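Local coordinates for protein listeriolysin O (Listeria monocytogenes, PDB 4CDB) that causes cytolysis by forming oligomeric pores in cholesterol-containing host membranes, after binding them and undergoing a major conformational change, at residues Leu147-Asn152 / Phe338-Pro343; Leu114-Asp119 / Val220-Pro225; Ala75-Val80 / Ser97-Asn102. All blocks are in the same frame, centred on the assembly; numbering follows the deposited sequence.

In the fold
Contacts 1 and 2 touch each other. Helix 137-152 packs on one face of strand 114-118 of contact 2, with Leu147 and Val148 on Ile118, and contact 1 joins the end of that helix to the loop before strand 345-353. Contact 2 is buried and rests on backbone hydrogen bonds, one asparagine side-chain bond and aliphatic packing. Contact 1 is only partly buried: aromatic rings meet on its inner side, and a salt bridge lies at its more exposed margin. Contact 3 stands apart, about 20 Å from contact 2 between centres. It is also mostly buried, but relies on bridging waters beside a sodium ion. Strands 77-78, 114-118 and 207-222 belong to one large antiparallel sheet.

Contact 1: residues Leu147-Asn152 / Phe338-Pro343; sequences LVERWN and FNRETP
Trp151 and Phe338 meet on the inner side of this contact. CZ3 of Trp151 comes to 3.7 Å from CE2 of Phe338, near the plane of the phenylalanine ring and at its edge. The two side chains run antiparallel past one another. The ring planes are 43° apart, an oblique pairing. Val148 CG1 also lies at the ring's edge, near its plane, 4.3 Å from Phe338 CZ. Asn152 OD1 lies 4.2 Å from Phe338 CE2.

On the more exposed side, Glu149 and Arg340 form a salt bridge, and their side chains cross at about a right angle. The modelled separation of Glu149 OE1 and Arg340 NH2 is very short, so its exact geometry is doubtful. Asn152 CB lies 3.7 Å from Arg340 NH1. The Arg340 chain is extended from CG to NE, with chi3 at -165°, and reaches across to the helix. Glu153 also lies close to Glu149 and touches Arg340, so the guanidinium probably eases repulsion between the two carboxylates.

Further out, Trp151 NE1 is hydrogen-bonded to Pro121 O, which helps fix its ring. The Phe338 ring also meets Tyr217 of strand 207-222. Asn339 OD1 accepts from Glu341 N at 2.8 Å, an Asx turn that shapes the loop around Arg340. The whole arrangement is the end of a helix docked on a loop that leads into strand 345-353 of the large antiparallel sheet.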
loop_
_atom_site.group_PDB
_atom_site.type_symbol
_atom_site.label_atom_id
_atom_site.label_comp_id
_atom_site.label_asym_id
_atom_site.label_seq_id
_atom_site.Cartn_x
_atom_site.Cartn_y
_atom_site.Cartn_z
ATOM N N LEU A 147 -34.488 5.863 -1.926
ATOM C CA LEU A 147 -34.007 5.474 -3.250
ATOM C C LEU A 147 -33.574 4.010 -3.294
ATOM O O LEU A 147 -33.866 3.296 -4.256
ATOM C CB LEU A 147 -32.849 6.375 -3.690
ATOM C CG LEU A 147 -33.181 7.834 -4.017
ATOM C CD1 LEU A 147 -31.923 8.590 -4.413
ATOM C CD2 LEU A 147 -34.232 7.924 -5.117
ATOM N N VAL A 148 -32.872 3.570 -2.253
ATOM C CA VAL A 148 -32.400 2.191 -2.167
ATOM C C VAL A 148 -33.567 1.205 -2.104
ATOM O O VAL A 148 -33.551 0.165 -2.762
ATOM C CB VAL A 148 -31.471 1.986 -0.948
ATOM C CG1 VAL A 148 -31.237 0.509 -0.688
ATOM C CG2 VAL A 148 -30.146 2.711 -1.155
ATOM N N GLU A 149 -34.583 1.539 -1.314
ATOM C CA GLU A 149 -35.770 0.697 -1.208
ATOM C C GLU A 149 -36.548 0.651 -2.515
ATOM O O GLU A 149 -37.110 -0.383 -2.875
ATOM C CB GLU A 149 -36.680 1.170 -0.073
ATOM C CG GLU A 149 -36.238 0.705 1.298
ATOM C CD GLU A 149 -36.131 -0.808 1.393
ATOM O OE1 GLU A 149 -37.039 -1.507 0.894
ATOM O OE2 GLU A 149 -35.140 -1.298 1.975
ATOM N N ARG A 150 -36.579 1.778 -3.220
ATOM C CA ARG A 150 -37.264 1.858 -4.506
ATOM C C ARG A 150 -36.626 0.929 -5.538
ATOM O O ARG A 150 -37.321 0.324 -6.356
ATOM C CB ARG A 150 -37.300 3.304 -5.013
ATOM C CG ARG A 150 -38.692 3.920 -4.997
ATOM C CD ARG A 150 -38.653 5.433 -4.801
ATOM N NE ARG A 150 -37.978 6.136 -5.889
ATOM C CZ ARG A 150 -37.934 7.460 -6.008
ATOM N NH1 ARG A 150 -38.531 8.229 -5.108
ATOM N NH2 ARG A 150 -37.298 8.019 -7.028
ATOM N N TRP A 151 -35.303 0.808 -5.485
ATOM C CA TRP A 151 -34.586 -0.089 -6.383
ATOM C C TRP A 151 -34.825 -1.550 -6.009
ATOM O O TRP A 151 -34.991 -2.403 -6.879
ATOM C CB TRP A 151 -33.086 0.216 -6.376
ATOM C CG TRP A 151 -32.299 -0.652 -7.322
ATOM C CD1 TRP A 151 -32.116 -0.451 -8.660
ATOM C CD2 TRP A 151 -31.592 -1.858 -6.998
ATOM N NE1 TRP A 151 -31.339 -1.456 -9.189
ATOM C CE2 TRP A 151 -31.005 -2.332 -8.189
ATOM C CE3 TRP A 151 -31.399 -2.581 -5.818
ATOM C CZ2 TRP A 151 -30.239 -3.498 -8.233
ATOM C CZ3 TRP A 151 -30.639 -3.738 -5.863
ATOM C CH2 TRP A 151 -30.068 -4.185 -7.061
ATOM N N ASN A 152 -34.840 -1.827 -4.708
ATOM C CA ASN A 152 -35.063 -3.181 -4.212
ATOM C C ASN A 152 -36.460 -3.710 -4.529
ATOM O O ASN A 152 -36.689 -4.918 -4.522
ATOM C CB ASN A 152 -34.812 -3.252 -2.701
ATOM C CG ASN A 152 -33.342 -3.132 -2.343
ATOM O OD1 ASN A 152 -32.472 -3.629 -3.058
ATOM N ND2 ASN A 152 -33.058 -2.476 -1.223
ATOM N N PHE A 338 -23.867 -6.585 -4.044
ATOM C CA PHE A 338 -24.754 -5.848 -3.149
ATOM C C PHE A 338 -26.056 -6.597 -2.872
ATOM O O PHE A 338 -26.656 -7.177 -3.778
ATOM C CB PHE A 338 -25.053 -4.468 -3.744
ATOM C CG PHE A 338 -26.179 -3.734 -3.068
ATOM C CD1 PHE A 338 -26.072 -3.323 -1.748
ATOM C CD2 PHE A 338 -27.336 -3.428 -3.767
ATOM C CE1 PHE A 338 -27.108 -2.638 -1.134
ATOM C CE2 PHE A 338 -28.374 -2.743 -3.160
ATOM C CZ PHE A 338 -28.258 -2.347 -1.842
ATOM N N ASN A 339 -26.482 -6.590 -1.611
ATOM C CA ASN A 339 -27.778 -7.152 -1.242
ATOM C C ASN A 339 -28.453 -6.356 -0.125
ATOM O O ASN A 339 -27.819 -5.527 0.527
ATOM C CB ASN A 339 -27.651 -8.632 -0.865
ATOM C CG ASN A 339 -27.259 -8.838 0.584
ATOM O OD1 ASN A 339 -28.114 -8.884 1.469
ATOM N ND2 ASN A 339 -25.961 -8.973 0.834
ATOM N N ARG A 340 -29.739 -6.626 0.090
ATOM C CA ARG A 340 -30.571 -5.848 1.010
ATOM C C ARG A 340 -30.059 -5.843 2.451
ATOM O O ARG A 340 -30.149 -4.829 3.144
ATOM C CB ARG A 340 -32.013 -6.361 0.979
ATOM C CG ARG A 340 -33.031 -5.419 1.611
ATOM C CD ARG A 340 -34.400 -6.080 1.711
ATOM N NE ARG A 340 -35.464 -5.114 1.974
ATOM C CZ ARG A 340 -36.392 -4.763 1.088
ATOM N NH1 ARG A 340 -36.395 -5.304 -0.124
ATOM N NH2 ARG A 340 -37.321 -3.876 1.416
ATOM N N GLU A 341 -29.531 -6.978 2.897
ATOM C CA GLU A 341 -29.064 -7.120 4.274
ATOM C C GLU A 341 -27.824 -6.276 4.566
ATOM O O GLU A 341 -27.700 -5.695 5.644
ATOM C CB GLU A 341 -28.797 -8.592 4.602
ATOM C CG GLU A 341 -30.045 -9.392 4.955
ATOM C CD GLU A 341 -31.092 -9.379 3.855
ATOM O OE1 GLU A 341 -30.735 -9.636 2.686
ATOM O OE2 GLU A 341 -32.273 -9.116 4.164
ATOM N N THR A 342 -26.909 -6.216 3.604
ATOM C CA THR A 342 -25.717 -5.384 3.733
ATOM C C THR A 342 -25.769 -4.219 2.746
ATOM O O THR A 342 -25.313 -4.339 1.609
ATOM C CB THR A 342 -24.428 -6.200 3.516
ATOM O OG1 THR A 342 -24.393 -6.702 2.175
ATOM C CG2 THR A 342 -24.373 -7.369 4.489
ATOM N N PRO A 343 -26.329 -3.080 3.188
ATOM C CA PRO A 343 -26.576 -1.927 2.316
ATOM C C PRO A 343 -25.335 -1.080 2.065
ATOM O O PRO A 343 -25.308 -0.317 1.097
ATOM C CB PRO A 343 -27.620 -1.107 3.094
ATOM C CG PRO A 343 -27.854 -1.845 4.403
ATOM C CD PRO A 343 -26.725 -2.804 4.575
#

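Contact 2: residues Leu114-Asp119 / Val220-Pro225; sequences LTLSID and VNVNEP
Leu116 faces Val222, Ser117 faces Asn221 and Ile118 faces Val220 across an antiparallel strand pair, whose axes approach to 4.7 Å with N-to-C directions 151° apart. It is part of the large antiparallel beta-sheet of this cytolysin. Ser117 and Asn221 form the hydrogen-bonded pair, with both of their N-H...O bonds present; Leu116-Val222 and Ile118-Val220 are non-hydrogen-bonded pairs.

The aliphatic face carries Leu116, Ile118, Val220 and Val222. Leu116 and Val222 lie side by side and point the same way, with Leu116 CD2 3.7 Å from Val222 CG2. Ile118 CG1 packs 3.9 Å from Val220 CG2. Helix 137-152 packs on the Leu116 and Ile118 part of this face, with Val140 and Ala143 on Leu116.

The other face carries Ser117 and Asn221 and is polar. The N-terminal residues run by here: Ala5 O accepts from Thr115 OG1, and Ser6 OG bonds to Asn223 ND2.

Past the end of strand 207-222, Asn223 continues the pairing. Asn223 N donates to Thr115 O at 3.1 Å. Its CG sits between the backbone N and the carbonyl carbon (chi1 68°), and Asn223 OD1 receives Thr115 N at 2.8 Å, nearly straight at 172°, with the donor above the amide carbonyl plane.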
loop_
_atom_site.group_PDB
_atom_site.type_symbol
_atom_site.label_atom_id
_atom_site.label_comp_id
_atom_site.label_asym_id
_atom_site.label_seq_id
_atom_site.Cartn_x
_atom_site.Cartn_y
_atom_site.Cartn_z
ATOM N N LEU A 114 -32.629 20.325 -2.653
ATOM C CA LEU A 114 -31.709 19.722 -3.615
ATOM C C LEU A 114 -32.291 18.435 -4.194
ATOM O O LEU A 114 -33.232 17.864 -3.637
ATOM C CB LEU A 114 -30.328 19.467 -2.991
ATOM C CG LEU A 114 -30.177 18.722 -1.660
ATOM C CD1 LEU A 114 -30.489 17.234 -1.770
ATOM C CD2 LEU A 114 -28.770 18.923 -1.118
ATOM N N THR A 115 -31.732 17.983 -5.312
ATOM C CA THR A 115 -32.160 16.722 -5.906
ATOM C C THR A 115 -31.067 15.674 -5.755
ATOM O O THR A 115 -29.921 15.897 -6.153
ATOM C CB THR A 115 -32.511 16.874 -7.401
ATOM O OG1 THR A 115 -33.563 17.833 -7.553
ATOM C CG2 THR A 115 -32.967 15.542 -7.982
ATOM N N LEU A 116 -31.426 14.536 -5.170
ATOM C CA LEU A 116 -30.507 13.409 -5.049
ATOM C C LEU A 116 -30.760 12.404 -6.165
ATOM O O LEU A 116 -31.900 12.200 -6.586
ATOM C CB LEU A 116 -30.667 12.723 -3.693
ATOM C CG LEU A 116 -30.227 13.532 -2.474
ATOM C CD1 LEU A 116 -30.476 12.742 -1.199
ATOM C CD2 LEU A 116 -28.760 13.930 -2.590
ATOM N N SER A 117 -29.688 11.781 -6.642
ATOM C CA SER A 117 -29.788 10.767 -7.683
ATOM C C SER A 117 -28.890 9.574 -7.368
ATOM O O SER A 117 -27.782 9.742 -6.851
ATOM C CB SER A 117 -29.427 11.360 -9.045
ATOM O OG SER A 117 -29.356 10.356 -10.037
ATOM N N ILE A 118 -29.372 8.372 -7.677
ATOM C CA ILE A 118 -28.633 7.147 -7.383
ATOM C C ILE A 118 -28.299 6.406 -8.678
ATOM O O ILE A 118 -29.051 6.485 -9.654
ATOM C CB ILE A 118 -29.427 6.236 -6.411
ATOM C CG1 ILE A 118 -28.513 5.192 -5.763
ATOM C CG2 ILE A 118 -30.617 5.578 -7.114
ATOM C CD1 ILE A 118 -29.138 4.499 -4.568
ATOM N N ASP A 119 -27.175 5.692 -8.691
ATOM C CA ASP A 119 -26.705 5.044 -9.914
ATOM C C ASP A 119 -26.967 3.535 -9.980
ATOM O O ASP A 119 -26.317 2.824 -10.749
ATOM C CB ASP A 119 -25.215 5.324 -10.124
ATOM C CG ASP A 119 -24.344 4.682 -9.059
ATOM O OD1 ASP A 119 -24.878 4.310 -7.994
ATOM O OD2 ASP A 119 -23.122 4.554 -9.287
ATOM N N VAL A 220 -24.517 8.079 -4.617
ATOM C CA VAL A 220 -25.577 9.073 -4.602
ATOM C C VAL A 220 -24.980 10.458 -4.826
ATOM O O VAL A 220 -24.117 10.904 -4.063
ATOM C CB VAL A 220 -26.368 9.050 -3.277
ATOM C CG1 VAL A 220 -27.373 10.195 -3.237
ATOM C CG2 VAL A 220 -27.069 7.705 -3.100
ATOM N N ASN A 221 -25.432 11.126 -5.884
ATOM C CA ASN A 221 -24.932 12.458 -6.211
ATOM C C ASN A 221 -26.005 13.548 -6.106
ATOM O O ASN A 221 -27.201 13.255 -6.023
ATOM C CB ASN A 221 -24.279 12.468 -7.595
ATOM C CG ASN A 221 -25.260 12.159 -8.705
ATOM O OD1 ASN A 221 -26.333 11.607 -8.462
ATOM N ND2 ASN A 221 -24.898 12.511 -9.932
ATOM N N VAL A 222 -25.562 14.804 -6.107
ATOM C CA VAL A 222 -26.447 15.949 -5.924
ATOM C C VAL A 222 -26.427 16.834 -7.166
ATOM O O VAL A 222 -25.415 16.910 -7.860
ATOM C CB VAL A 222 -26.003 16.790 -4.707
ATOM C CG1 VAL A 222 -27.049 17.827 -4.351
ATOM C CG2 VAL A 222 -25.753 15.891 -3.518
ATOM N N ASN A 223 -27.549 17.492 -7.452
ATOM C CA ASN A 223 -27.616 18.464 -8.540
ATOM C C ASN A 223 -26.580 19.570 -8.358
ATOM O O ASN A 223 -26.238 19.925 -7.231
ATOM C CB ASN A 223 -29.012 19.086 -8.611
ATOM C CG ASN A 223 -29.319 19.965 -7.412
ATOM O OD1 ASN A 223 -29.591 19.471 -6.318
ATOM N ND2 ASN A 223 -29.281 21.278 -7.615
ATOM N N GLU A 224 -26.075 20.105 -9.465
ATOM C CA GLU A 224 -25.154 21.234 -9.406
ATOM C C GLU A 224 -25.911 22.539 -9.633
ATOM O O GLU A 224 -26.342 22.823 -10.749
ATOM C CB GLU A 224 -24.025 21.079 -10.429
ATOM C CG GLU A 224 -23.115 19.883 -10.182
ATOM C CD GLU A 224 -21.939 19.826 -11.143
ATOM O OE1 GLU A 224 -21.856 20.690 -12.041
ATOM O OE2 GLU A 224 -21.095 18.915 -10.999
ATOM N N PRO A 225 -26.069 23.339 -8.568
ATOM C CA PRO A 225 -26.847 24.583 -8.631
ATOM C C PRO A 225 -26.211 25.619 -9.553
ATOM O O PRO A 225 -24.986 25.759 -9.579
ATOM C CB PRO A 225 -26.826 25.078 -7.182
ATOM C CG PRO A 225 -25.583 24.492 -6.604
ATOM C CD PRO A 225 -25.453 23.140 -7.244
#

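Contact 3: residues Ala75-Val80 / Ser97-Asn102; sequences ADIQVV and SELVEN. With NA (sodium ion), chain N.
Asn102 packs against Ile77, Gln78 and Val80 where a short helix ends beside a weakly bonded strand. A Schellman motif closes helix 97-100, with Gln103 N reaching Glu98 O and Asn102 as its C-prime residue. Asn102 has the positive phi of that position, 58°, and its CB points toward segment 75-80.

The Asn102 CG is anti to the carbonyl carbon (chi1 -66°), which sets it beside the backbone N. Asn102 ND2 is 3.4 Å from Ile77 CG2. It is also near Gln78 O, but the angle is too poor for a hydrogen bond. Ala186 N donates to Asn102 OD1, so the other polar atom of the amide is held by another part of the chain. The Ile77 CG2 that meets ND2 also meets Leu99 CD1, at 4.2 Å. Val80 CG2 lies 4.0 Å from Asn102 CB, and their side chains cross obliquely.

Two waters make the polar link. One accepts from both Gln78 N and Asn102 ND2. The other accepts from Val80 N and donates to Asn102 O at 2.7 Å. Backbone N-H groups of Gln78 and Val80 are therefore tied to Asn102 through solvent.

The Gln78 chain bends at chi2 (-57°), which sets CD, and OE1 binds a sodium ion that Phe183 O and Tyr265 OH also bind. Lys214 NZ also hydrogen-bonds to Gln78 OE1. The sodium ion lies 2.9 Å from Gln78 OE1 and 2.6 Å from a bound water.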
loop_
_atom_site.group_PDB
_atom_site.type_symbol
_atom_site.label_atom_id
_atom_site.label_comp_id
_atom_site.label_asym_id
_atom_site.label_seq_id
_atom_site.Cartn_x
_atom_site.Cartn_y
_atom_site.Cartn_z
ATOM N N ALA A 75 -8.986 13.124 -5.933
ATOM C CA ALA A 75 -10.297 13.760 -5.978
ATOM C C ALA A 75 -11.252 13.068 -5.013
ATOM O O ALA A 75 -12.192 13.680 -4.507
ATOM C CB ALA A 75 -10.852 13.729 -7.392
ATOM N N ASP A 76 -11.003 11.786 -4.762
ATOM C CA ASP A 76 -11.818 11.010 -3.833
ATOM C C ASP A 76 -11.376 11.229 -2.391
ATOM O O ASP A 76 -10.261 10.868 -2.015
ATOM C CB ASP A 76 -11.739 9.520 -4.165
ATOM C CG ASP A 76 -12.263 9.203 -5.548
ATOM O OD1 ASP A 76 -13.341 9.720 -5.911
ATOM O OD2 ASP A 76 -11.595 8.437 -6.274
ATOM N N ILE A 77 -12.258 11.809 -1.580
ATOM C CA ILE A 77 -11.961 12.029 -0.171
ATOM C C ILE A 77 -12.287 10.766 0.616
ATOM O O ILE A 77 -13.361 10.188 0.451
ATOM C CB ILE A 77 -12.789 13.191 0.413
ATOM C CG1 ILE A 77 -12.884 14.345 -0.589
ATOM C CG2 ILE A 77 -12.205 13.645 1.752
ATOM C CD1 ILE A 77 -11.557 14.975 -0.936
ATOM N N GLN A 78 -11.359 10.346 1.471
ATOM C CA GLN A 78 -11.548 9.158 2.298
ATOM C C GLN A 78 -12.441 9.449 3.503
ATOM O O GLN A 78 -12.569 10.598 3.928
ATOM C CB GLN A 78 -10.195 8.612 2.758
ATOM C CG GLN A 78 -9.296 8.179 1.612
ATOM C CD GLN A 78 -9.951 7.133 0.736
ATOM O OE1 GLN A 78 -10.326 6.063 1.211
ATOM N NE2 GLN A 78 -10.116 7.449 -0.545
ATOM N N VAL A 79 -13.056 8.405 4.050
ATOM C CA VAL A 79 -13.953 8.557 5.188
ATOM C C VAL A 79 -13.419 7.832 6.420
ATOM O O VAL A 79 -13.086 6.648 6.352
ATOM C CB VAL A 79 -15.360 8.002 4.871
ATOM C CG1 VAL A 79 -16.247 8.088 6.099
ATOM C CG2 VAL A 79 -15.989 8.748 3.703
ATOM N N VAL A 80 -13.329 8.540 7.542
ATOM C CA VAL A 80 -13.015 7.895 8.810
ATOM C C VAL A 80 -14.279 7.203 9.311
ATOM O O VAL A 80 -15.271 7.862 9.617
ATOM C CB VAL A 80 -12.508 8.905 9.856
ATOM C CG1 VAL A 80 -12.265 8.215 11.194
ATOM C CG2 VAL A 80 -11.239 9.582 9.363
ATOM N N SER A 97 -7.818 22.745 5.658
ATOM C CA SER A 97 -6.975 21.655 6.145
ATOM C C SER A 97 -7.769 20.571 6.874
ATOM O O SER A 97 -7.358 19.413 6.914
ATOM C CB SER A 97 -5.872 22.200 7.053
ATOM O OG SER A 97 -6.425 22.938 8.125
ATOM N N GLU A 98 -8.911 20.947 7.444
ATOM C CA GLU A 98 -9.749 19.995 8.168
ATOM C C GLU A 98 -10.417 19.001 7.224
ATOM O O GLU A 98 -10.711 17.873 7.610
ATOM C CB GLU A 98 -10.802 20.721 9.008
ATOM C CG GLU A 98 -10.232 21.510 10.177
ATOM C CD GLU A 98 -9.603 20.620 11.234
ATOM O OE1 GLU A 98 -8.429 20.228 11.064
ATOM O OE2 GLU A 98 -10.282 20.315 12.236
ATOM N N LEU A 99 -10.658 19.427 5.987
ATOM C CA LEU A 99 -11.162 18.525 4.959
ATOM C C LEU A 99 -10.067 17.545 4.554
ATOM O O LEU A 99 -10.337 16.376 4.271
ATOM C CB LEU A 99 -11.647 19.308 3.736
ATOM C CG LEU A 99 -12.168 18.483 2.556
ATOM C CD1 LEU A 99 -13.263 17.541 3.012
ATOM C CD2 LEU A 99 -12.680 19.391 1.454
ATOM N N VAL A 100 -8.831 18.032 4.527
ATOM C CA VAL A 100 -7.681 17.186 4.227
ATOM C C VAL A 100 -7.463 16.182 5.358
ATOM O O VAL A 100 -7.088 15.034 5.123
ATOM C CB VAL A 100 -6.406 18.029 4.010
ATOM C CG1 VAL A 100 -5.207 17.136 3.733
ATOM C CG2 VAL A 100 -6.611 19.002 2.863
ATOM N N GLU A 101 -7.728 16.619 6.587
ATOM C CA GLU A 101 -7.612 15.752 7.755
ATOM C C GLU A 101 -8.770 14.759 7.862
ATOM O O GLU A 101 -8.878 14.037 8.854
ATOM C CB GLU A 101 -7.538 16.579 9.039
ATOM C CG GLU A 101 -6.168 16.604 9.698
ATOM C CD GLU A 101 -5.346 17.812 9.301
ATOM O OE1 GLU A 101 -4.800 17.822 8.178
ATOM O OE2 GLU A 101 -5.246 18.753 10.115
ATOM N N ASN A 102 -9.631 14.736 6.847
ATOM C CA ASN A 102 -10.794 13.847 6.818
ATOM C C ASN A 102 -11.737 14.043 8.002
ATOM O O ASN A 102 -12.351 13.093 8.484
ATOM C CB ASN A 102 -10.375 12.378 6.707
ATOM C CG ASN A 102 -9.701 12.063 5.387
ATOM O OD1 ASN A 102 -8.756 11.277 5.331
ATOM N ND2 ASN A 102 -10.179 12.684 4.316
HETATM NA NA NA N . -8.052 5.052 2.776
HETATM O O HOH W 1 -8.709 11.717 1.725
HETATM O O HOH W 2 -14.345 11.483 7.595
HETATM O O HOH W 3 -8.141 4.438 0.278
#